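PDB 4QRK: hypothetical protein from Clostridium sporogenes ATCC 15579, which is of unknown function but folds as a right-handed beta-helix and is a putative cell adhesion protein. Local coordinates for residues L27-K35 against L86-L97; E54-K62 against L72-K80. All coordinates share one frame; numbering follows the deposited sequence. Where two conformers were deposited one is given.

Contact 1: L27-K35 against L86-L97; sequences LNLNFGVGK and LNNKRNEWNINL
The carbonyl oxygen of Val33 takes a hydrogen bond from the side-chain amide of Asn91, with ND2 2.8 Å from O. The N-H...O angle is 149°, and the oxygen lies tilted from the amide plane. Asn91 CG lies opposite the backbone N about chi1 (-166°), and this carries the amide toward 27-35, where it meets Val33 at the corner. Beyond that corner the chain bonds to the backbone of 91-97. Lys35 N gives a nearly straight bond to Asn91 O at 2.9 Å, and Lys35 O accepts Trp93 N at 2.9 Å. Lys35 and Glu92 are thus a parallel bridge. Gly34 CA makes a CA-H...O contact with the same Asn91 O, and its backbone angles suit a residue without a side chain.

The two segments belong to two sheets of the right-handed beta-helix. Strand 24-32 lies in one and strand 91-98 in the other. The axes of 27-32 and 91-97 come within 9.4 Å and run roughly antiparallel, with the core side chains between them. The corner carries the chain from the first sheet to the second.

Phe31 and Trp93 form a T-shaped pair in this core. The edge of Phe31 meets a face of Trp93, with the ring planes at 82°. Phe31 CD1 sits over the centre of the indole, 3.4 Å from Trp93 CD2. Phe50 adds a second edge-to-face contact to Trp93. Further along, Leu29 and Ile95 meet end to end through their CD1 methyls, 4.1 Å apart. Next to them CD2 of Leu27 meets both methyls of Leu97, the nearer being CD1 at 4.0 Å. At the corner, Val33 CG2 touches Leu86 CD2 at 3.9 Å.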
ATOM      1  N   LEU A  27       8.786   4.238   4.130  1.00 26.29           N
ATOM      2  CA  LEU A  27       7.537   4.719   4.700  1.00 30.02           C
ATOM      3  C   LEU A  27       6.904   3.586   5.486  1.00 30.44           C
ATOM      4  O   LEU A  27       6.755   2.452   4.992  1.00 28.90           O
ATOM      5  CB  LEU A  27       6.600   5.214   3.599  1.00 26.74           C
ATOM      6  CG  LEU A  27       5.201   5.703   3.989  1.00 28.06           C
ATOM      7  CD1 LEU A  27       5.315   6.894   4.854  1.00 29.68           C
ATOM      8  CD2 LEU A  27       4.339   6.031   2.756  1.00 26.73           C
ATOM      9  N   ASN A  28       6.580   3.876   6.740  1.00 27.08           N
ATOM     10  CA  ASN A  28       5.994   2.875   7.602  1.00 26.16           C
ATOM     11  C   ASN A  28       4.722   3.446   8.182  1.00 27.93           C
ATOM     12  O   ASN A  28       4.748   4.465   8.867  1.00 31.32           O
ATOM     13  CB  ASN A  28       7.008   2.422   8.665  1.00 28.31           C
ATOM     14  CG  ASN A  28       6.420   1.375   9.626  1.00 41.32           C
ATOM     15  OD1 ASN A  28       5.690   0.491   9.213  1.00 45.92           O
ATOM     16  ND2 ASN A  28       6.742   1.487  10.905  1.00 59.04           N
ATOM     17  N   LEU A  29       3.591   2.825   7.842  1.00 25.88           N
ATOM     18  CA  LEU A  29       2.270   3.349   8.219  1.00 27.86           C
ATOM     19  C   LEU A  29       1.522   2.367   9.148  1.00 27.30           C
ATOM     20  O   LEU A  29       1.410   1.171   8.867  1.00 28.74           O
ATOM     21  CB  LEU A  29       1.426   3.635   6.974  1.00 28.52           C
ATOM     22  CG  LEU A  29       1.963   4.656   5.971  1.00 33.03           C
ATOM     23  CD1 LEU A  29       1.114   4.789   4.714  1.00 46.40           C
ATOM     24  CD2 LEU A  29       2.087   6.042   6.564  1.00 38.46           C
ATOM     25  N   ASN A  30       1.052   2.870  10.280  1.00 21.84           N
ATOM     26  CA  ASN A  30       0.250   2.068  11.216  1.00 27.19           C
ATOM     27  C   ASN A  30      -1.070   2.720  11.402  1.00 28.16           C
ATOM     28  O   ASN A  30      -1.133   3.796  11.968  1.00 28.29           O
ATOM     29  CB  ASN A  30       0.933   1.958  12.566  1.00 37.05           C
ATOM     30  CG  ASN A  30       2.291   1.391  12.438  1.00 40.20           C
ATOM     31  OD1 ASN A  30       2.437   0.240  12.063  1.00 40.93           O
ATOM     32  ND2 ASN A  30       3.307   2.194  12.715  1.00 49.16           N
ATOM     33  N   PHE A  31      -2.119   2.074  10.913  1.00 25.93           N
ATOM     34  CA  PHE A  31      -3.382   2.750  10.735  1.00 30.01           C
ATOM     35  C   PHE A  31      -4.420   1.833  11.318  1.00 29.99           C
ATOM     36  O   PHE A  31      -4.534   0.697  10.893  1.00 28.78           O
ATOM     37  CB  PHE A  31      -3.584   2.924   9.241  1.00 29.26           C
ATOM     38  CG  PHE A  31      -4.793   3.751   8.860  1.00 35.20           C
ATOM     39  CD1 PHE A  31      -4.717   5.128   8.830  1.00 32.09           C
ATOM     40  CD2 PHE A  31      -5.988   3.138   8.465  1.00 35.05           C
ATOM     41  CE1 PHE A  31      -5.814   5.896   8.444  1.00 31.63           C
ATOM     42  CE2 PHE A  31      -7.090   3.897   8.076  1.00 32.93           C
ATOM     43  CZ  PHE A  31      -6.995   5.281   8.048  1.00 26.66           C
ATOM     44  N   GLY A  32      -5.154   2.305  12.309  1.00 30.48           N
ATOM     45  CA  GLY A  32      -6.102   1.473  13.015  1.00 26.69           C
ATOM     46  C   GLY A  32      -7.403   1.292  12.271  1.00 30.71           C
ATOM     47  O   GLY A  32      -7.821   0.165  12.028  1.00 28.58           O
ATOM     48  N   VAL A  33      -8.074   2.396  11.936  1.00 27.16           N
ATOM     49  CA  VAL A  33      -9.399   2.301  11.333  1.00 27.17           C
ATOM     50  C   VAL A  33      -9.650   3.491  10.428  1.00 31.13           C
ATOM     51  O   VAL A  33      -9.201   4.602  10.710  1.00 31.45           O
ATOM     52  CB  VAL A  33     -10.549   2.137  12.392  1.00 34.27           C
ATOM     53  CG1 VAL A  33     -10.572   3.287  13.361  1.00 31.73           C
ATOM     54  CG2 VAL A  33     -11.861   2.078  11.711  1.00 34.13           C
ATOM     55  N   GLY A  34     -10.301   3.243   9.301  1.00 24.70           N
ATOM     56  CA  GLY A  34     -10.739   4.308   8.421  1.00 23.29           C
ATOM     57  C   GLY A  34     -10.310   4.153   6.971  1.00 29.55           C
ATOM     58  O   GLY A  34     -10.292   3.059   6.402  1.00 26.58           O
ATOM     59  N   LYS A  35     -10.000   5.286   6.347  1.00 23.20           N
ATOM     60  CA  LYS A  35      -9.696   5.330   4.913  1.00 25.00           C
ATOM     61  C   LYS A  35      -8.296   5.904   4.719  1.00 28.55           C
ATOM     62  O   LYS A  35      -7.951   6.972   5.227  1.00 28.53           O
ATOM     63  CB  LYS A  35     -10.727   6.172   4.169  1.00 27.43           C
ATOM     64  CG  LYS A  35     -12.152   5.590   4.206  1.00 34.46           C
ATOM     65  CD  LYS A  35     -13.160   6.579   3.650  1.00 45.79           C
ATOM     66  CE  LYS A  35     -14.511   5.935   3.355  1.00 63.19           C
ATOM     67  NZ  LYS A  35     -15.279   5.605   4.598  1.00 72.82           N
ATOM     68  N   LEU A  86     -18.414   3.094  15.120  1.00 28.21           N
ATOM     69  CA  LEU A  86     -17.859   3.832  13.969  1.00 26.17           C
ATOM     70  C   LEU A  86     -18.780   4.863  13.332  1.00 30.07           C
ATOM     71  O   LEU A  86     -18.293   5.783  12.701  1.00 28.90           O
ATOM     72  CB  LEU A  86     -17.415   2.841  12.912  1.00 31.54           C
ATOM     73  CG  LEU A  86     -16.340   1.856  13.377  1.00 35.89           C
ATOM     74  CD1 LEU A  86     -16.019   0.881  12.242  1.00 40.79           C
ATOM     75  CD2 LEU A  86     -15.113   2.609  13.830  1.00 36.43           C
ATOM     76  N   ASN A  87     -20.106   4.719  13.490  1.00 29.39           N
ATOM     77  CA  ASN A  87     -21.026   5.656  12.852  1.00 34.94           C
ATOM     78  C   ASN A  87     -20.754   7.085  13.269  1.00 35.38           C
ATOM     79  O   ASN A  87     -20.593   7.391  14.467  1.00 33.55           O
ATOM     80  CB  ASN A  87     -22.467   5.304  13.163  1.00 37.05           C
ATOM     81  CG  ASN A  87     -22.793   3.909  12.739  1.00 44.91           C
ATOM     82  OD1 ASN A  87     -22.366   2.957  13.391  1.00 40.52           O
ATOM     83  ND2 ASN A  87     -23.480   3.766  11.603  1.00 40.82           N
ATOM     84  N   ASN A  88     -20.689   7.942  12.259  1.00 35.97           N
ATOM     85  CA  ASN A  88     -20.500   9.370  12.472  1.00 39.25           C
ATOM     86  C   ASN A  88     -19.098   9.720  12.971  1.00 47.49           C
ATOM     87  O   ASN A  88     -18.884  10.824  13.461  1.00 38.65           O
ATOM     88  CB  ASN A  88     -21.555   9.923  13.422  1.00 37.82           C
ATOM     89  CG  ASN A  88     -22.970   9.633  12.948  1.00 63.11           C
ATOM     90  OD1 ASN A  88     -23.299   9.851  11.777  1.00 69.24           O
ATOM     91  ND2 ASN A  88     -23.804   9.109  13.844  1.00 69.17           N
ATOM     92  N   LYS A  89     -18.147   8.792  12.844  1.00 31.73           N
ATOM     93  CA  LYS A  89     -16.762   9.128  13.128  1.00 30.18           C
ATOM     94  C   LYS A  89     -16.039   9.155  11.793  1.00 26.75           C
ATOM     95  O   LYS A  89     -16.545   8.665  10.800  1.00 34.66           O
ATOM     96  CB  LYS A  89     -16.128   8.118  14.085  1.00 32.64           C
ATOM     97  CG  LYS A  89     -16.794   8.062  15.451  1.00 38.29           C
ATOM     98  CD  LYS A  89     -15.902   7.369  16.437  1.00 35.73           C
ATOM     99  CE  LYS A  89     -16.352   7.551  17.875  1.00 37.59           C
ATOM    100  NZ  LYS A  89     -17.680   6.993  18.125  1.00 35.05           N
ATOM    101  N   ARG A  90     -14.864   9.763  11.769  1.00 30.53           N
ATOM    102  CA  ARG A  90     -14.080   9.920  10.552  1.00 30.54           C
ATOM    103  C   ARG A  90     -12.612   9.813  10.867  1.00 32.66           C
ATOM    104  O   ARG A  90     -12.125  10.424  11.825  1.00 28.98           O
ATOM    105  CB  ARG A  90     -14.287  11.308   9.951  1.00 33.30           C
ATOM    106  CG  ARG A  90     -15.067  11.299   8.699  1.00 40.40           C
ATOM    107  CD  ARG A  90     -15.046  12.662   8.066  1.00 45.66           C
ATOM    108  NE  ARG A  90     -14.294  12.650   6.827  1.00 46.84           N
ATOM    109  CZ  ARG A  90     -14.080  13.734   6.084  1.00 45.18           C
ATOM    110  NH1 ARG A  90     -14.562  14.914   6.456  1.00 50.89           N
ATOM    111  NH2 ARG A  90     -13.389  13.633   4.970  1.00 46.91           N
ATOM    112  N   ASN A  91     -11.919   9.035  10.060  1.00 24.84           N
ATOM    113  CA  ASN A  91     -10.466   8.959  10.109  1.00 26.62           C
ATOM    114  C   ASN A  91      -9.939   8.702   8.720  1.00 29.64           C
ATOM    115  O   ASN A  91     -10.050   7.591   8.168  1.00 24.10           O
ATOM    116  CB  ASN A  91      -9.985   7.845  11.040  1.00 27.80           C
ATOM    117  CG  ASN A  91      -8.511   7.983  11.356  1.00 30.20           C
ATOM    118  OD1 ASN A  91      -8.087   9.002  11.899  1.00 30.12           O
ATOM    119  ND2 ASN A  91      -7.727   6.967  11.034  1.00 28.57           N
ATOM    120  N   GLU A  92      -9.336   9.724   8.148  1.00 23.70           N
ATOM    121  CA  GLU A  92      -8.893   9.670   6.762  0.50 23.28           C
ATOM    122  C   GLU A  92      -7.487  10.262   6.617  1.00 23.10           C
ATOM    123  O   GLU A  92      -7.200  11.354   7.117  1.00 25.08           O
ATOM    124  CB  GLU A  92      -9.908  10.396   5.860  0.50 28.55           C
ATOM    125  CG  GLU A  92      -9.654  10.288   4.349  0.50 26.90           C
ATOM    126  CD  GLU A  92     -10.646  11.145   3.525  0.50 29.79           C
ATOM    127  OE1 GLU A  92     -11.760  10.658   3.254  0.50 38.95           O
ATOM    128  OE2 GLU A  92     -10.329  12.309   3.179  0.50 22.26           O
ATOM    129  N   TRP A  93      -6.624   9.513   5.919  1.00 19.53           N
ATOM    130  CA  TRP A  93      -5.289   9.951   5.600  1.00 25.24           C
ATOM    131  C   TRP A  93      -5.148   9.974   4.081  1.00 25.92           C
ATOM    132  O   TRP A  93      -5.342   8.966   3.375  1.00 25.85           O
ATOM    133  CB  TRP A  93      -4.218   9.010   6.175  1.00 26.19           C
ATOM    134  CG  TRP A  93      -4.117   8.914   7.674  1.00 23.90           C
ATOM    135  CD1 TRP A  93      -4.934   9.486   8.626  1.00 25.79           C
ATOM    136  CD2 TRP A  93      -3.153   8.133   8.382  1.00 22.66           C
ATOM    137  NE1 TRP A  93      -4.507   9.119   9.889  1.00 22.19           N
ATOM    138  CE2 TRP A  93      -3.435   8.264   9.761  1.00 26.67           C
ATOM    139  CE3 TRP A  93      -2.079   7.336   7.975  1.00 23.68           C
ATOM    140  CZ2 TRP A  93      -2.660   7.640  10.740  1.00 26.55           C
ATOM    141  CZ3 TRP A  93      -1.327   6.700   8.947  1.00 26.40           C
ATOM    142  CH2 TRP A  93      -1.623   6.855  10.315  1.00 28.72           C
ATOM    143  N   ASN A  94      -4.799  11.133   3.574  1.00 21.24           N
ATOM    144  CA  ASN A  94      -4.602  11.289   2.135  1.00 19.59           C
ATOM    145  C   ASN A  94      -3.194  11.734   1.897  1.00 25.25           C
ATOM    146  O   ASN A  94      -2.832  12.833   2.276  1.00 24.65           O
ATOM    147  CB  ASN A  94      -5.576  12.333   1.612  1.00 24.80           C
ATOM    148  CG  ASN A  94      -7.000  11.978   1.910  1.00 27.90           C
ATOM    149  OD1 ASN A  94      -7.524  11.050   1.337  1.00 27.69           O
ATOM    150  ND2 ASN A  94      -7.616  12.680   2.847  1.00 40.47           N
ATOM    151  N   ILE A  95      -2.386  10.850   1.327  1.00 24.27           N
ATOM    152  CA  ILE A  95      -0.946  11.034   1.259  1.00 20.53           C
ATOM    153  C   ILE A  95      -0.444  11.161  -0.180  1.00 21.18           C
ATOM    154  O   ILE A  95      -0.812  10.339  -1.029  1.00 24.56           O
ATOM    155  CB  ILE A  95      -0.247   9.841   1.957  1.00 29.26           C
ATOM    156  CG1 ILE A  95      -0.583   9.884   3.469  1.00 31.74           C
ATOM    157  CG2 ILE A  95       1.268   9.865   1.720  1.00 24.94           C
ATOM    158  CD1 ILE A  95      -0.095   8.680   4.219  1.00 36.06           C
ATOM    159  N   ASN A  96       0.355  12.196  -0.457  1.00 23.39           N
ATOM    160  CA  ASN A  96       1.011  12.335  -1.760  1.00 23.35           C
ATOM    161  C   ASN A  96       2.501  12.066  -1.575  1.00 22.82           C
ATOM    162  O   ASN A  96       3.138  12.642  -0.665  1.00 28.63           O
ATOM    163  CB  ASN A  96       0.880  13.738  -2.424  1.00 22.62           C
ATOM    164  CG  ASN A  96      -0.542  14.225  -2.635  1.00 28.53           C
ATOM    165  OD1 ASN A  96      -0.793  15.441  -2.500  1.00 22.85           O
ATOM    166  ND2 ASN A  96      -1.461  13.347  -2.994  1.00 24.87           N
ATOM    167  N   LEU A  97       3.069  11.234  -2.444  1.00 23.23           N
ATOM    168  CA  LEU A  97       4.463  10.824  -2.331  1.00 22.93           C
ATOM    169  C   LEU A  97       5.315  11.284  -3.524  1.00 29.59           C
ATOM    170  O   LEU A  97       4.832  11.416  -4.652  1.00 25.45           O
ATOM    171  CB  LEU A  97       4.563   9.283  -2.269  1.00 26.21           C
ATOM    172  CG  LEU A  97       4.023   8.609  -0.998  1.00 30.86           C
ATOM    173  CD1 LEU A  97       4.246   7.099  -1.101  1.00 25.16           C
ATOM    174  CD2 LEU A  97       4.689   9.191   0.222  1.00 25.59           C
TER

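Contact 2: E54-K62 against L72-K80; sequences ENEWKPEIK and LEISQPGLK
A beta hairpin joins strands 60-66 and 69-75 at one end of a sheet of the beta-helix. Its antiparallel backbone ladder has two hydrogen-bonded pairs. Glu60 N reaches Ser75 O at 2.8 Å, and Ser75 N returns a bond to Glu60 O. Lys62 and Glu73 exchange bonds in the same way. A water also donates to Glu60 O at 2.8 Å.

Between them, Ile61 and Ile74 form the non-hydrogen-bonded pair, running alongside each other on one face with their CD1 atoms 4.0 Å apart. Ile61 CG2 also meets Leu72 CD1 at 3.7 Å.

Before the strand, the 3-10 turn 55-57 presents Trp57. The extended chain of Gln76 runs alongside it and puts NE2 over one face of the indole, 3.2 Å from Trp57 CG. The amide plane stands at 87° to the ring. Glu54 CG packs on the opposite face. Gln76 OE1 is held by Val33 N. At the ring edge lies the poorly ordered Leu79.

Strand 60-66 is the outermost of its sheet, and strand 24-32 is the next neighbour of 69-75. Pro59 rests on Phe50 and Tyr52 of strand 46-52, and Ile61 and Leu72 touch strand 11-17.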
ATOM      1  N   GLU A  54     -11.805  12.051  16.337  1.00 30.34           N
ATOM      2  CA  GLU A  54     -11.534  11.717  17.723  1.00 33.60           C
ATOM      3  C   GLU A  54     -10.113  12.163  17.997  1.00 41.00           C
ATOM      4  O   GLU A  54      -9.191  11.772  17.278  1.00 29.34           O
ATOM      5  CB  GLU A  54     -11.647  10.199  17.949  1.00 31.53           C
ATOM      6  CG  GLU A  54     -12.877   9.579  17.355  1.00 31.25           C
ATOM      7  CD  GLU A  54     -14.145  10.298  17.776  1.00 36.66           C
ATOM      8  OE1 GLU A  54     -14.390  10.439  18.985  1.00 38.54           O
ATOM      9  OE2 GLU A  54     -14.889  10.749  16.885  1.00 32.75           O
ATOM     10  N   ASN A  55      -9.932  12.967  19.042  1.00 40.97           N
ATOM     11  CA  ASN A  55      -8.613  13.503  19.358  1.00 38.81           C
ATOM     12  C   ASN A  55      -7.605  12.422  19.617  1.00 35.97           C
ATOM     13  O   ASN A  55      -6.433  12.583  19.320  1.00 39.08           O
ATOM     14  CB  ASN A  55      -8.680  14.498  20.543  1.00 40.76           C
ATOM     15  CG  ASN A  55      -9.374  15.771  20.167  1.00 51.92           C
ATOM     16  OD1 ASN A  55      -9.389  16.153  18.993  1.00 57.09           O
ATOM     17  ND2 ASN A  55      -9.973  16.433  21.141  1.00 58.37           N
ATOM     18  N   GLU A  56      -8.061  11.294  20.127  1.00 39.23           N
ATOM     19  CA  GLU A  56      -7.173  10.163  20.367  1.00 43.68           C
ATOM     20  C   GLU A  56      -6.587   9.564  19.085  1.00 46.72           C
ATOM     21  O   GLU A  56      -5.666   8.765  19.139  1.00 45.58           O
ATOM     22  CB  GLU A  56      -7.932   9.058  21.108  1.00 52.29           C
ATOM     23  CG  GLU A  56      -8.881   9.572  22.195  1.00 71.80           C
ATOM     24  CD  GLU A  56     -10.303   9.758  21.689  1.00 73.06           C
ATOM     25  OE1 GLU A  56     -10.915   8.740  21.295  1.00 75.56           O
ATOM     26  OE2 GLU A  56     -10.798  10.909  21.672  1.00 69.32           O
ATOM     27  N   TRP A  57      -7.148   9.893  17.929  1.00 46.23           N
ATOM     28  CA  TRP A  57      -6.670   9.309  16.667  1.00 29.48           C
ATOM     29  C   TRP A  57      -5.603  10.186  15.982  1.00 28.85           C
ATOM     30  O   TRP A  57      -5.090   9.812  14.914  1.00 31.97           O
ATOM     31  CB  TRP A  57      -7.837   9.101  15.714  1.00 27.55           C
ATOM     32  CG  TRP A  57      -8.796   8.039  16.141  1.00 31.07           C
ATOM     33  CD1 TRP A  57      -8.641   7.125  17.149  1.00 45.16           C
ATOM     34  CD2 TRP A  57     -10.081   7.766  15.547  1.00 34.39           C
ATOM     35  NE1 TRP A  57      -9.752   6.290  17.201  1.00 40.14           N
ATOM     36  CE2 TRP A  57     -10.639   6.667  16.232  1.00 38.32           C
ATOM     37  CE3 TRP A  57     -10.807   8.344  14.505  1.00 29.62           C
ATOM     38  CZ2 TRP A  57     -11.877   6.137  15.895  1.00 39.71           C
ATOM     39  CZ3 TRP A  57     -12.038   7.805  14.167  1.00 31.12           C
ATOM     40  CH2 TRP A  57     -12.559   6.726  14.862  1.00 29.76           C
ATOM     41  N   LYS A  58      -5.277  11.316  16.619  1.00 30.45           N
ATOM     42  CA  LYS A  58      -4.306  12.287  16.115  1.00 30.07           C
ATOM     43  C   LYS A  58      -3.093  11.558  15.609  1.00 32.91           C
ATOM     44  O   LYS A  58      -2.453  10.834  16.370  1.00 28.94           O
ATOM     45  CB  LYS A  58      -3.873  13.243  17.228  1.00 35.86           C
ATOM     46  CG  LYS A  58      -2.960  14.359  16.728  1.00 32.38           C
ATOM     47  CD  LYS A  58      -2.473  15.342  17.849  1.00 38.62           C
ATOM     48  CE  LYS A  58      -1.232  16.101  17.374  1.00 37.17           C
ATOM     49  NZ  LYS A  58      -1.511  17.087  16.304  1.00 55.29           N
ATOM     50  N   PRO A  59      -2.771  11.718  14.319  1.00 27.22           N
ATOM     51  CA  PRO A  59      -1.637  10.943  13.813  1.00 26.64           C
ATOM     52  C   PRO A  59      -0.318  11.425  14.414  1.00 30.66           C
ATOM     53  O   PRO A  59      -0.135  12.629  14.706  1.00 27.44           O
ATOM     54  CB  PRO A  59      -1.643  11.217  12.295  1.00 30.80           C
ATOM     55  CG  PRO A  59      -2.783  12.060  12.011  1.00 34.48           C
ATOM     56  CD  PRO A  59      -3.349  12.605  13.297  1.00 31.49           C
ATOM     57  N   GLU A  60       0.579  10.473  14.623  1.00 33.84           N
ATOM     58  CA  GLU A  60       1.941  10.744  15.143  1.00 47.46           C
ATOM     59  C   GLU A  60       2.967  10.520  14.001  1.00 39.72           C
ATOM     60  O   GLU A  60       3.050   9.425  13.404  1.00 31.89           O
ATOM     61  CB  GLU A  60       2.256   9.793  16.336  1.00 46.52           C
ATOM     62  CG  GLU A  60       1.217   9.770  17.524  1.00 78.88           C
ATOM     63  CD  GLU A  60       1.119   8.406  18.286  1.00 81.84           C
ATOM     64  OE1 GLU A  60       0.664   7.395  17.703  1.00 91.06           O
ATOM     65  OE2 GLU A  60       1.459   8.337  19.485  1.00 66.82           O
ATOM     66  N   ILE A  61       3.742  11.531  13.678  1.00 32.69           N
ATOM     67  CA  ILE A  61       4.735  11.401  12.627  1.00 34.27           C
ATOM     68  C   ILE A  61       6.141  11.424  13.208  1.00 38.68           C
ATOM     69  O   ILE A  61       6.445  12.217  14.070  1.00 35.98           O
ATOM     70  CB  ILE A  61       4.669  12.523  11.611  1.00 39.96           C
ATOM     71  CG1 ILE A  61       3.313  12.521  10.906  1.00 56.60           C
ATOM     72  CG2 ILE A  61       5.796  12.372  10.577  1.00 38.89           C
ATOM     73  CD1 ILE A  61       3.395  12.846   9.399  1.00 55.55           C
ATOM     74  N   LYS A  62       6.983  10.534  12.712  1.00 27.81           N
ATOM     75  CA  LYS A  62       8.378  10.499  13.075  1.00 32.81           C
ATOM     76  C   LYS A  62       9.178  10.440  11.798  1.00 33.00           C
ATOM     77  O   LYS A  62       8.888   9.623  10.935  1.00 28.43           O
ATOM     78  CB  LYS A  62       8.662   9.267  13.932  1.00 39.26           C
ATOM     79  CG  LYS A  62      10.143   9.096  14.264  1.00 62.83           C
ATOM     80  CD  LYS A  62      10.378   7.947  15.230  1.00 65.52           C
ATOM     81  CE  LYS A  62      11.806   7.458  15.164  1.00 66.18           C
ATOM     82  NZ  LYS A  62      12.046   6.321  16.102  1.00 69.35           N
ATOM     83  N   LEU A  72      10.369   7.327   7.566  1.00 29.86           N
ATOM     84  CA  LEU A  72       9.163   8.102   7.822  1.00 29.28           C
ATOM     85  C   LEU A  72       8.100   7.176   8.362  1.00 23.73           C
ATOM     86  O   LEU A  72       7.646   6.255   7.674  1.00 25.71           O
ATOM     87  CB  LEU A  72       8.674   8.790   6.551  1.00 28.03           C
ATOM     88  CG  LEU A  72       7.384   9.643   6.562  1.00 30.66           C
ATOM     89  CD1 LEU A  72       7.282  10.618   7.704  1.00 35.12           C
ATOM     90  CD2 LEU A  72       7.315  10.377   5.276  1.00 32.90           C
ATOM     91  N   GLU A  73       7.674   7.455   9.580  1.00 29.14           N
ATOM     92  CA  GLU A  73       6.669   6.645  10.199  1.00 23.30           C
ATOM     93  C   GLU A  73       5.447   7.477  10.546  1.00 22.40           C
ATOM     94  O   GLU A  73       5.541   8.538  11.145  1.00 27.33           O
ATOM     95  CB  GLU A  73       7.226   6.001  11.458  1.00 32.55           C
ATOM     96  CG  GLU A  73       6.215   5.118  12.140  1.00 46.25           C
ATOM     97  CD  GLU A  73       6.823   4.370  13.294  1.00 69.83           C
ATOM     98  OE1 GLU A  73       7.145   5.009  14.331  1.00 76.93           O
ATOM     99  OE2 GLU A  73       7.003   3.147  13.137  1.00 73.60           O
ATOM    100  N   ILE A  74       4.284   6.964  10.208  1.00 22.46           N
ATOM    101  CA  ILE A  74       3.048   7.658  10.542  1.00 23.20           C
ATOM    102  C   ILE A  74       2.159   6.647  11.228  1.00 29.05           C
ATOM    103  O   ILE A  74       1.864   5.584  10.666  1.00 30.04           O
ATOM    104  CB  ILE A  74       2.355   8.199   9.309  1.00 29.02           C
ATOM    105  CG1 ILE A  74       3.377   8.834   8.360  1.00 35.00           C
ATOM    106  CG2 ILE A  74       1.228   9.169   9.743  1.00 27.09           C
ATOM    107  CD1 ILE A  74       2.773   9.568   7.196  1.00 34.31           C
ATOM    108  N   SER A  75       1.727   6.974  12.441  1.00 27.67           N
ATOM    109  CA  SER A  75       0.931   6.056  13.243  0.50 27.04           C
ATOM    110  C   SER A  75      -0.303   6.692  13.854  1.00 38.49           C
ATOM    111  O   SER A  75      -0.229   7.810  14.357  1.00 31.37           O
ATOM    112  CB  SER A  75       1.815   5.458  14.334  0.50 31.61           C
ATOM    113  OG  SER A  75       2.872   4.754  13.725  0.50 24.83           O
ATOM    114  N   GLN A  76      -1.448   5.987  13.746  1.00 38.48           N
ATOM    115  CA  GLN A  76      -2.697   6.354  14.444  1.00 35.13           C
ATOM    116  C   GLN A  76      -2.508   5.798  15.838  1.00 41.23           C
ATOM    117  O   GLN A  76      -2.217   4.601  15.968  1.00 46.81           O
ATOM    118  CB  GLN A  76      -3.938   5.674  13.819  1.00 36.80           C
ATOM    119  CG  GLN A  76      -5.307   6.204  14.335  1.00 27.97           C
ATOM    120  CD  GLN A  76      -6.506   5.383  13.766  1.00 52.06           C
ATOM    121  OE1 GLN A  76      -6.330   4.550  12.899  1.00 41.06           O
ATOM    122  NE2 GLN A  76      -7.701   5.634  14.257  1.00 45.99           N
ATOM    123  N   PRO A  77      -2.636   6.632  16.886  1.00 42.29           N
ATOM    124  CA  PRO A  77      -2.500   6.063  18.232  1.00 45.45           C
ATOM    125  C   PRO A  77      -3.436   4.857  18.398  1.00 73.73           C
ATOM    126  O   PRO A  77      -4.658   4.928  18.109  1.00 63.43           O
ATOM    127  CB  PRO A  77      -2.959   7.203  19.167  1.00 49.44           C
ATOM    128  CG  PRO A  77      -2.771   8.503  18.361  1.00 29.38           C
ATOM    129  CD  PRO A  77      -3.048   8.049  16.909  1.00 46.91           C
ATOM    130  N   GLY A  78      -2.847   3.745  18.829  1.00 85.99           N
ATOM    131  CA  GLY A  78      -3.621   2.567  19.131  1.00 92.09           C
ATOM    132  C   GLY A  78      -4.671   2.927  20.159  1.00101.18           C
ATOM    133  O   GLY A  78      -4.398   3.636  21.140  1.00 93.57           O
ATOM    134  N   LEU A  79      -5.894   2.489  19.896  1.00114.10           N
ATOM    135  CA  LEU A  79      -6.865   2.359  20.960  1.00127.97           C
ATOM    136  C   LEU A  79      -6.852   0.874  21.294  1.00126.55           C
ATOM    137  O   LEU A  79      -7.323   0.055  20.509  1.00132.90           O
ATOM    138  CB  LEU A  79      -8.259   2.846  20.540  1.00136.03           C
ATOM    139  CG  LEU A  79      -8.485   4.347  20.288  1.00136.67           C
ATOM    140  CD1 LEU A  79      -9.939   4.576  19.917  1.00130.12           C
ATOM    141  CD2 LEU A  79      -8.118   5.197  21.499  1.00137.85           C
ATOM    142  N   LYS A  80      -6.243   0.537  22.430  1.00122.82           N
ATOM    143  CA  LYS A  80      -6.163  -0.846  22.899  1.00122.70           C
ATOM    144  C   LYS A  80      -7.584  -1.377  23.057  1.00125.03           C
ATOM    145  O   LYS A  80      -7.848  -2.557  22.831  1.00117.06           O
ATOM    146  CB  LYS A  80      -5.405  -0.919  24.230  1.00117.96           C
TER
HETATM  147  O   HOH W   1       4.846   7.442  14.235  1.00 39.10           O

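In the fold
After strand 11-17 the chain reaches 27-35, which spans the end of strand 24-32, the corner and the start of strand 35-42. Strand 46-52 follows, and then 54-62 leads into the hairpin. Contact 2 closes this short loop at 72-80. Only afterwards does 86-97 come back to 27-35, so contact 1 closes a longer loop with contact 2 nested inside it. The centres of the two contacts are about 9 Å apart. Strand 69-75 lies beside strand 24-32, which joins contact 2 to contact 1 through one sheet: Asn28 N probably bonds to Leu72 O. Contact 1 then ties that sheet to the one holding strand 91-98.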